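Local structure of periplasmic cell division protein (SufI) (6SYY) at residues Q459-L467 with V481-A492; V305-N313 with F366-K376. The protein binds four copper ions and probably acts as a multicopper oxidase, with a methionine-rich loop implicated in catalysis. All coordinates share one frame; numbering follows the deposited sequence.

Interaction 1: residues Q459-L467 with V481-A492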
loop_
_atom_site.group_PDB
_atom_site.type_symbol
_atom_site.label_atom_id
_atom_site.label_comp_id
_atom_site.label_asym_id
_atom_site.label_seq_id
_atom_site.Cartn_x
_atom_site.Cartn_y
_atom_site.Cartn_z
ATOM N N GLN A 459 4.516 5.302 -11.331
ATOM C CA GLN A 459 4.025 6.254 -10.355
ATOM C C GLN A 459 3.534 7.512 -11.070
ATOM O O GLN A 459 3.788 7.722 -12.258
ATOM C CB GLN A 459 5.109 6.590 -9.333
ATOM C CG GLN A 459 5.459 5.443 -8.401
ATOM C CD GLN A 459 6.472 4.487 -9.001
ATOM O OE1 GLN A 459 7.132 4.804 -9.991
ATOM N NE2 GLN A 459 6.605 3.313 -8.398
ATOM N N PHE A 460 2.812 8.353 -10.336
ATOM C CA PHE A 460 2.266 9.580 -10.894
ATOM C C PHE A 460 2.375 10.694 -9.865
ATOM O O PHE A 460 2.662 10.460 -8.687
ATOM C CB PHE A 460 0.805 9.402 -11.330
ATOM C CG PHE A 460 -0.103 8.909 -10.237
ATOM C CD1 PHE A 460 -0.654 9.789 -9.322
ATOM C CD2 PHE A 460 -0.411 7.562 -10.130
ATOM C CE1 PHE A 460 -1.490 9.338 -8.314
ATOM C CE2 PHE A 460 -1.251 7.108 -9.133
ATOM C CZ PHE A 460 -1.787 7.995 -8.218
ATOM N N GLN A 461 2.127 11.917 -10.322
ATOM C CA GLN A 461 2.104 13.094 -9.466
ATOM C C GLN A 461 0.715 13.710 -9.509
ATOM O O GLN A 461 0.162 13.932 -10.591
ATOM C CB GLN A 461 3.157 14.108 -9.903
ATOM C CG GLN A 461 4.571 13.563 -9.822
ATOM C CD GLN A 461 5.574 14.476 -10.476
ATOM O OE1 GLN A 461 5.209 15.468 -11.111
ATOM N NE2 GLN A 461 6.851 14.149 -10.327
ATOM N N VAL A 462 0.149 13.962 -8.330
ATOM C CA VAL A 462 -1.197 14.514 -8.236
ATOM C C VAL A 462 -1.143 15.990 -8.594
ATOM O O VAL A 462 -0.397 16.766 -7.985
ATOM C CB VAL A 462 -1.783 14.306 -6.834
ATOM C CG1 VAL A 462 -3.143 14.974 -6.732
ATOM C CG2 VAL A 462 -1.890 12.823 -6.519
ATOM N N LEU A 463 -1.934 16.384 -9.586
ATOM C CA LEU A 463 -1.952 17.773 -10.013
ATOM C C LEU A 463 -2.954 18.605 -9.223
ATOM O O LEU A 463 -2.623 19.706 -8.771
ATOM C CB LEU A 463 -2.269 17.861 -11.507
ATOM C CG LEU A 463 -1.277 17.184 -12.445
ATOM C CD1 LEU A 463 -1.668 17.449 -13.886
ATOM C CD2 LEU A 463 0.131 17.669 -12.165
ATOM N N GLU A 464 -4.172 18.098 -9.037
ATOM C CA GLU A 464 -5.256 18.963 -8.594
ATOM C C GLU A 464 -6.410 18.129 -8.048
ATOM O O GLU A 464 -6.693 17.039 -8.553
ATOM C CB GLU A 464 -5.725 19.841 -9.761
ATOM C CG GLU A 464 -6.802 20.847 -9.444
ATOM C CD GLU A 464 -7.214 21.630 -10.673
ATOM O OE1 GLU A 464 -7.072 21.092 -11.793
ATOM O OE2 GLU A 464 -7.665 22.784 -10.524
ATOM N N ARG A 465 -7.057 18.650 -7.007
ATOM C CA ARG A 465 -8.288 18.091 -6.462
ATOM C C ARG A 465 -9.371 19.146 -6.586
ATOM O O ARG A 465 -9.138 20.315 -6.266
ATOM C CB ARG A 465 -8.136 17.678 -4.992
ATOM C CG ARG A 465 -6.853 16.945 -4.640
ATOM C CD ARG A 465 -6.918 16.402 -3.216
ATOM N NE ARG A 465 -7.902 15.333 -3.121
ATOM C CZ ARG A 465 -7.605 14.037 -3.132
ATOM N NH1 ARG A 465 -6.343 13.637 -3.206
ATOM N NH2 ARG A 465 -8.574 13.136 -3.051
ATOM N N SER A 466 -10.552 18.743 -7.052
ATOM C CA SER A 466 -11.618 19.719 -7.239
ATOM C C SER A 466 -12.233 20.161 -5.921
ATOM O O SER A 466 -12.860 21.222 -5.871
ATOM C CB SER A 466 -12.710 19.151 -8.140
ATOM O OG SER A 466 -13.338 18.043 -7.522
ATOM N N LEU A 467 -12.066 19.378 -4.858
ATOM C CA LEU A 467 -12.748 19.652 -3.601
ATOM C C LEU A 467 -11.909 20.459 -2.619
ATOM O O LEU A 467 -12.467 21.015 -1.667
ATOM C CB LEU A 467 -13.186 18.338 -2.942
ATOM C CG LEU A 467 -14.630 17.880 -3.181
ATOM C CD1 LEU A 467 -14.994 17.905 -4.658
ATOM C CD2 LEU A 467 -14.848 16.491 -2.599
ATOM N N VAL A 481 -4.304 7.190 -5.390
ATOM C CA VAL A 481 -4.832 8.512 -5.055
ATOM C C VAL A 481 -6.268 8.374 -4.564
ATOM O O VAL A 481 -7.083 7.680 -5.181
ATOM C CB VAL A 481 -4.742 9.492 -6.242
ATOM C CG1 VAL A 481 -5.493 8.966 -7.457
ATOM C CG2 VAL A 481 -5.259 10.878 -5.831
ATOM N N ILE A 482 -6.568 9.030 -3.442
ATOM C CA ILE A 482 -7.924 9.053 -2.908
ATOM C C ILE A 482 -8.789 9.941 -3.785
ATOM O O ILE A 482 -8.419 11.082 -4.093
ATOM C CB ILE A 482 -7.926 9.562 -1.457
ATOM C CG1 ILE A 482 -7.142 8.621 -0.542
ATOM C CG2 ILE A 482 -9.351 9.751 -0.956
ATOM C CD1 ILE A 482 -7.035 9.120 0.879
ATOM N N VAL A 483 -9.949 9.431 -4.184
ATOM C CA VAL A 483 -10.918 10.195 -4.962
ATOM C C VAL A 483 -12.223 10.179 -4.179
ATOM O O VAL A 483 -12.937 9.170 -4.172
ATOM C CB VAL A 483 -11.104 9.634 -6.374
ATOM C CG1 VAL A 483 -12.052 10.521 -7.173
ATOM C CG2 VAL A 483 -9.754 9.512 -7.073
ATOM N N ALA A 484 -12.542 11.300 -3.527
ATOM C CA ALA A 484 -13.695 11.385 -2.643
ATOM C C ALA A 484 -14.994 11.401 -3.449
ATOM O O ALA A 484 -14.978 11.656 -4.655
ATOM C CB ALA A 484 -13.599 12.639 -1.776
ATOM N N PRO A 485 -16.132 11.127 -2.806
ATOM C CA PRO A 485 -17.414 11.198 -3.517
ATOM C C PRO A 485 -17.599 12.547 -4.190
ATOM O O PRO A 485 -17.336 13.596 -3.599
ATOM C CB PRO A 485 -18.447 10.979 -2.407
ATOM C CG PRO A 485 -17.737 10.165 -1.405
ATOM C CD PRO A 485 -16.309 10.641 -1.425
ATOM N N MET A 486 -18.037 12.510 -5.448
ATOM C CA MET A 486 -18.320 13.703 -6.245
ATOM C C MET A 486 -17.083 14.577 -6.448
ATOM O O MET A 486 -17.204 15.775 -6.718
ATOM C CB MET A 486 -19.464 14.523 -5.628
ATOM C CG MET A 486 -20.741 13.718 -5.385
ATOM S SD MET A 486 -21.301 12.809 -6.849
ATOM C CE MET A 486 -22.758 11.978 -6.216
ATOM N N GLU A 487 -15.889 14.002 -6.333
ATOM C CA GLU A 487 -14.644 14.732 -6.518
ATOM C C GLU A 487 -14.010 14.380 -7.856
ATOM O O GLU A 487 -14.152 13.260 -8.357
ATOM C CB GLU A 487 -13.650 14.435 -5.386
ATOM C CG GLU A 487 -12.292 15.109 -5.551
ATOM C CD GLU A 487 -11.390 14.932 -4.344
ATOM O OE1 GLU A 487 -10.787 15.930 -3.899
ATOM O OE2 GLU A 487 -11.283 13.794 -3.842
ATOM N N THR A 488 -13.319 15.355 -8.439
ATOM C CA THR A 488 -12.479 15.148 -9.608
ATOM C C THR A 488 -11.029 15.375 -9.201
ATOM O O THR A 488 -10.718 16.360 -8.523
ATOM C CB THR A 488 -12.878 16.086 -10.752
ATOM O OG1 THR A 488 -14.202 15.764 -11.201
ATOM C CG2 THR A 488 -11.906 15.958 -11.919
ATOM N N VAL A 489 -10.155 14.452 -9.591
ATOM C CA VAL A 489 -8.728 14.528 -9.305
ATOM C C VAL A 489 -7.976 14.386 -10.621
ATOM O O VAL A 489 -8.330 13.546 -11.456
ATOM C CB VAL A 489 -8.293 13.440 -8.299
ATOM C CG1 VAL A 489 -6.807 13.546 -7.983
ATOM C CG2 VAL A 489 -9.117 13.542 -7.023
ATOM N N ARG A 490 -6.953 15.217 -10.815
ATOM C CA ARG A 490 -6.108 15.169 -12.002
ATOM C C ARG A 490 -4.698 14.748 -11.605
ATOM O O ARG A 490 -4.086 15.365 -10.725
ATOM C CB ARG A 490 -6.083 16.525 -12.719
ATOM C CG ARG A 490 -7.395 16.884 -13.424
ATOM C CD ARG A 490 -7.447 18.347 -13.884
ATOM N NE ARG A 490 -6.504 18.647 -14.960
ATOM C CZ ARG A 490 -5.448 19.448 -14.835
ATOM N NH1 ARG A 490 -5.191 20.045 -13.678
ATOM N NH2 ARG A 490 -4.649 19.659 -15.873
ATOM N N ILE A 491 -4.192 13.695 -12.248
ATOM C CA ILE A 491 -2.844 13.200 -12.007
ATOM C C ILE A 491 -2.083 13.201 -13.325
ATOM O O ILE A 491 -2.668 13.213 -14.411
ATOM C CB ILE A 491 -2.834 11.791 -11.377
ATOM C CG1 ILE A 491 -3.428 10.762 -12.345
ATOM C CG2 ILE A 491 -3.594 11.783 -10.057
ATOM C CD1 ILE A 491 -3.369 9.346 -11.825
ATOM N N ALA A 492 -0.756 13.184 -13.218
ATOM C CA ALA A 492 0.132 13.179 -14.373
ATOM C C ALA A 492 0.991 11.923 -14.342
ATOM O O ALA A 492 1.604 11.619 -13.315
ATOM C CB ALA A 492 1.024 14.421 -14.393
#
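E487 OE2 accepts two hydrogen bonds, one from R465 NH2 and one from the backbone N of A484. The site lies in a cupredoxin-type domain of the multicopper oxidase fold, where 461-465 pairs antiparallel with 488-492 and 481-483 belongs to the other sheet. R465 grips E487 side-on: NE reaches OE1 at 3.0 Å while NH2 reaches OE2 at 2.9 Å. Both nitrogens approach from above the carboxylate plane. The A484 N bond to OE2 is 2.8 Å and uses the anti lone pair. The E487 carboxylate thus reaches back across its own type II turn, 484-487. The buried R465 extends toward strand 481-483, with NH1 4.0 Å from V481 CG2 and salt-bridged to D474.

A classic beta bulge interrupts the strand pair. L463 N and E464 N both donate to R490 O, with E464 N at 3.2 Å. On the more exposed face, R490 NH1 meets E464 OE1 at 2.9 Å, and the guanidinium and carboxylate planes stand 78° apart. The strand end is tied by T488 N to S466 OG at 2.8 Å.

The inner face is apolar. V462 CG2 meets V481 CG2 and I491 CG2, and CG1 meets V489 CG1. F460 CG sits between its backbone N and carbonyl carbon (chi1 56°), turning a ring face to I491 and the edge to V481 CB. I491 CD1 sits over that ring, 3.7 Å from its centroid in a CH-pi contact.

Interaction 2: residues V305-N313 with F366-K376; sequences VDFRDASVN and FRVTKDSAYDK
Polar bonds concentrate on R308, whose guanidinium joins the 3-10 turn after strand 300-306 to the chain that follows strand 361-370. R308 NH2 donates to K376 O at 2.9 Å, nearly in line with the carbonyl. R308 NH1 donates to Y374 O at 3.0 Å from above the carbonyl plane, and more weakly to K376 O. D306 positions the group. Its OD1 takes R308 NE at 2.8 Å through the syn lone pair, and OD2 takes NH2. The same OD1 accepts the backbone N of R308, which makes an Asx turn. The R308 chain bends at chi3 (-65°), folding the guanidinium back to D306. At the other end, N313 N donates to V368 O at 2.7 Å.

Ring contacts are of two kinds. Y374 CD1 lies over one face of the R308 guanidinium, with the two planes 77° apart. F307 CZ lies over one face of the F366 ring at 3.8 Å from CG, the planes inclined at 48°.

Apolar packing centres on V368. Its CG2 touches both A310 CB, 3.8 Å away, and F307 CD1. Its CG1 rests on S311 O. Near the surface, V312 CG2 lies beside D371 CB.

D306 probably balances the charge of R308. The arginine is shared between this one carboxylate and two main-chain carbonyls, and so ties the 3-10 turn to 374-376.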
loop_
_atom_site.group_PDB
_atom_site.type_symbol
_atom_site.label_atom_id
_atom_site.label_comp_id
_atom_site.label_asym_id
_atom_site.label_seq_id
_atom_site.Cartn_x
_atom_site.Cartn_y
_atom_site.Cartn_z
ATOM N N VAL A 305 8.499 11.071 13.508
ATOM C CA VAL A 305 7.900 11.534 14.753
ATOM C C VAL A 305 9.031 11.785 15.737
ATOM O O VAL A 305 9.832 10.883 16.012
ATOM C CB VAL A 305 6.891 10.524 15.320
ATOM C CG1 VAL A 305 6.236 11.083 16.570
ATOM C CG2 VAL A 305 5.842 10.188 14.279
ATOM N N ASP A 306 9.103 13.006 16.258
ATOM C CA ASP A 306 10.166 13.387 17.185
ATOM C C ASP A 306 9.603 13.268 18.595
ATOM O O ASP A 306 8.982 14.193 19.119
ATOM C CB ASP A 306 10.675 14.791 16.887
ATOM C CG ASP A 306 11.991 15.091 17.582
ATOM O OD1 ASP A 306 12.321 14.385 18.554
ATOM O OD2 ASP A 306 12.696 16.031 17.160
ATOM N N PHE A 307 9.830 12.116 19.218
ATOM C CA PHE A 307 9.331 11.924 20.572
ATOM C C PHE A 307 10.098 12.738 21.608
ATOM O O PHE A 307 9.731 12.703 22.788
ATOM C CB PHE A 307 9.350 10.435 20.931
ATOM C CG PHE A 307 8.271 9.641 20.254
ATOM C CD1 PHE A 307 6.950 9.756 20.660
ATOM C CD2 PHE A 307 8.572 8.781 19.206
ATOM C CE1 PHE A 307 5.945 9.028 20.030
ATOM C CE2 PHE A 307 7.572 8.052 18.571
ATOM C CZ PHE A 307 6.258 8.176 18.982
ATOM N N ARG A 308 11.136 13.480 21.210
ATOM C CA ARG A 308 11.716 14.468 22.115
ATOM C C ARG A 308 10.736 15.590 22.432
ATOM O O ARG A 308 10.933 16.306 23.419
ATOM C CB ARG A 308 13.000 15.048 21.525
ATOM C CG ARG A 308 14.113 14.035 21.367
ATOM C CD ARG A 308 15.320 14.617 20.648
ATOM N NE ARG A 308 15.018 14.972 19.264
ATOM C CZ ARG A 308 15.910 15.456 18.405
ATOM N NH1 ARG A 308 17.169 15.638 18.786
ATOM N NH2 ARG A 308 15.547 15.756 17.165
ATOM N N ASP A 309 9.689 15.763 21.613
ATOM C CA ASP A 309 8.603 16.675 21.967
ATOM C C ASP A 309 7.940 16.272 23.271
ATOM O O ASP A 309 7.400 17.124 23.984
ATOM C CB ASP A 309 7.541 16.706 20.866
ATOM C CG ASP A 309 8.037 17.324 19.585
ATOM O OD1 ASP A 309 9.199 17.776 19.547
ATOM O OD2 ASP A 309 7.256 17.364 18.612
ATOM N N ALA A 310 7.949 14.984 23.582
ATOM C CA ALA A 310 7.266 14.434 24.739
ATOM C C ALA A 310 8.220 14.317 25.924
ATOM O O ALA A 310 9.444 14.342 25.778
ATOM C CB ALA A 310 6.673 13.062 24.400
ATOM N N SER A 311 7.637 14.189 27.107
ATOM C CA SER A 311 8.393 13.960 28.326
ATOM C C SER A 311 8.389 12.476 28.655
ATOM O O SER A 311 7.490 11.735 28.251
ATOM C CB SER A 311 7.803 14.753 29.492
ATOM O OG SER A 311 7.670 16.120 29.153
ATOM N N VAL A 312 9.413 12.043 29.389
ATOM C CA VAL A 312 9.408 10.681 29.898
ATOM C C VAL A 312 8.137 10.471 30.708
ATOM O O VAL A 312 7.708 11.353 31.464
ATOM C CB VAL A 312 10.672 10.413 30.730
ATOM C CG1 VAL A 312 10.648 9.003 31.306
ATOM C CG2 VAL A 312 11.912 10.625 29.876
ATOM N N ASN A 313 7.507 9.314 30.509
ATOM C CA ASN A 313 6.242 8.842 31.087
ATOM C C ASN A 313 5.037 9.333 30.297
ATOM O O ASN A 313 3.910 8.995 30.666
ATOM C CB ASN A 313 6.052 9.220 32.565
ATOM C CG ASN A 313 7.097 8.596 33.458
ATOM O OD1 ASN A 313 7.620 7.520 33.163
ATOM N ND2 ASN A 313 7.409 9.269 34.557
ATOM N N PHE A 366 1.840 4.784 22.131
ATOM C CA PHE A 366 3.279 4.893 22.329
ATOM C C PHE A 366 3.553 5.373 23.745
ATOM O O PHE A 366 2.925 6.329 24.215
ATOM C CB PHE A 366 3.909 5.859 21.324
ATOM C CG PHE A 366 3.820 5.394 19.908
ATOM C CD1 PHE A 366 4.738 4.486 19.407
ATOM C CD2 PHE A 366 2.823 5.868 19.071
ATOM C CE1 PHE A 366 4.662 4.057 18.099
ATOM C CE2 PHE A 366 2.738 5.440 17.762
ATOM C CZ PHE A 366 3.661 4.532 17.275
ATOM N N ARG A 367 4.485 4.713 24.419
ATOM C CA ARG A 367 4.871 5.056 25.781
ATOM C C ARG A 367 6.314 5.533 25.744
ATOM O O ARG A 367 7.226 4.744 25.474
ATOM C CB ARG A 367 4.712 3.859 26.713
ATOM C CG ARG A 367 3.395 3.117 26.564
ATOM C CD ARG A 367 3.589 1.646 26.889
ATOM N NE ARG A 367 2.339 0.959 27.189
ATOM C CZ ARG A 367 2.278 -0.251 27.735
ATOM N NH1 ARG A 367 3.398 -0.895 28.037
ATOM N NH2 ARG A 367 1.102 -0.816 27.983
ATOM N N VAL A 368 6.517 6.821 25.998
ATOM C CA VAL A 368 7.853 7.396 26.093
ATOM C C VAL A 368 8.456 6.986 27.431
ATOM O O VAL A 368 8.262 7.663 28.446
ATOM C CB VAL A 368 7.805 8.926 25.932
ATOM C CG1 VAL A 368 9.206 9.510 25.919
ATOM C CG2 VAL A 368 7.066 9.290 24.659
ATOM N N THR A 369 9.189 5.874 27.442
ATOM C CA THR A 369 9.647 5.273 28.688
ATOM C C THR A 369 11.073 5.646 29.068
ATOM O O THR A 369 11.435 5.512 30.243
ATOM C CB THR A 369 9.539 3.743 28.606
ATOM O OG1 THR A 369 10.217 3.277 27.433
ATOM C CG2 THR A 369 8.078 3.311 28.545
ATOM N N LYS A 370 11.883 6.113 28.121
ATOM C CA LYS A 370 13.293 6.368 28.378
ATOM C C LYS A 370 13.714 7.684 27.748
ATOM O O LYS A 370 13.252 8.039 26.659
ATOM C CB LYS A 370 14.183 5.242 27.830
ATOM C CG LYS A 370 14.041 3.921 28.552
ATOM C CD LYS A 370 14.972 2.880 27.956
ATOM C CE LYS A 370 16.409 3.372 27.955
ATOM N NZ LYS A 370 17.349 2.341 27.437
ATOM N N ASP A 371 14.605 8.395 28.433
ATOM C CA ASP A 371 15.275 9.543 27.853
ATOM C C ASP A 371 16.419 9.071 26.958
ATOM O O ASP A 371 16.790 7.894 26.943
ATOM C CB ASP A 371 15.793 10.471 28.952
ATOM C CG ASP A 371 15.813 11.931 28.527
ATOM O OD1 ASP A 371 15.748 12.204 27.309
ATOM O OD2 ASP A 371 15.899 12.807 29.417
ATOM N N SER A 372 16.992 10.008 26.209
ATOM C CA SER A 372 18.031 9.664 25.250
ATOM C C SER A 372 18.888 10.893 24.988
ATOM O O SER A 372 18.453 12.032 25.192
ATOM C CB SER A 372 17.420 9.132 23.945
ATOM O OG SER A 372 18.392 9.006 22.924
ATOM N N ALA A 373 20.121 10.646 24.541
ATOM C CA ALA A 373 21.036 11.702 24.131
ATOM C C ALA A 373 20.933 12.022 22.643
ATOM O O ALA A 373 21.851 12.633 22.084
ATOM C CB ALA A 373 22.475 11.322 24.485
ATOM N N TYR A 374 19.839 11.622 22.001
ATOM C CA TYR A 374 19.658 11.792 20.562
ATOM C C TYR A 374 19.652 13.270 20.184
ATOM O O TYR A 374 18.823 14.042 20.674
ATOM C CB TYR A 374 18.348 11.125 20.155
ATOM C CG TYR A 374 18.112 10.996 18.671
ATOM C CD1 TYR A 374 17.380 11.953 17.980
ATOM C CD2 TYR A 374 18.589 9.895 17.968
ATOM C CE1 TYR A 374 17.146 11.827 16.625
ATOM C CE2 TYR A 374 18.360 9.762 16.614
ATOM C CZ TYR A 374 17.639 10.730 15.948
ATOM O OH TYR A 374 17.412 10.601 14.600
ATOM N N ASP A 375 20.573 13.661 19.299
ATOM C CA ASP A 375 20.739 15.060 18.917
ATOM C C ASP A 375 20.593 15.299 17.419
ATOM O O ASP A 375 20.943 16.385 16.942
ATOM C CB ASP A 375 22.100 15.582 19.386
ATOM C CG ASP A 375 22.213 15.631 20.894
ATOM O OD1 ASP A 375 21.165 15.763 21.560
ATOM O OD2 ASP A 375 23.347 15.539 21.411
ATOM N N LYS A 376 20.088 14.330 16.663
ATOM C CA LYS A 376 19.993 14.494 15.221
ATOM C C LYS A 376 18.908 15.510 14.866
ATOM O O LYS A 376 18.001 15.798 15.653
ATOM C CB LYS A 376 19.701 13.154 14.544
ATOM C CG LYS A 376 20.641 12.022 14.954
ATOM C CD LYS A 376 22.080 12.303 14.542
ATOM C CE LYS A 376 22.984 11.111 14.836
ATOM N NZ LYS A 376 24.388 11.343 14.389
#

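In the fold
The two contacts belong to different parts of the multicopper oxidase. Their centres are 37 Å apart, their nearest atoms about 19 Å, and they do not touch. Interaction 1 lies close to copper ligands. The F460 side chain is about 6 Å from that of H454, a ligand in the copper cluster, and about 11 Å from the bound oxygen atom. The V483 side chain is about 5 Å from that of H451, which binds another copper with C509 and H514, and about 9 Å from a bound copper. Interaction 2 lies away from these sites. It joins chain parts on both sides of the unmodelled, methionine-rich stretch 327-354. Along the chain, interaction 2 closes before interaction 1 begins.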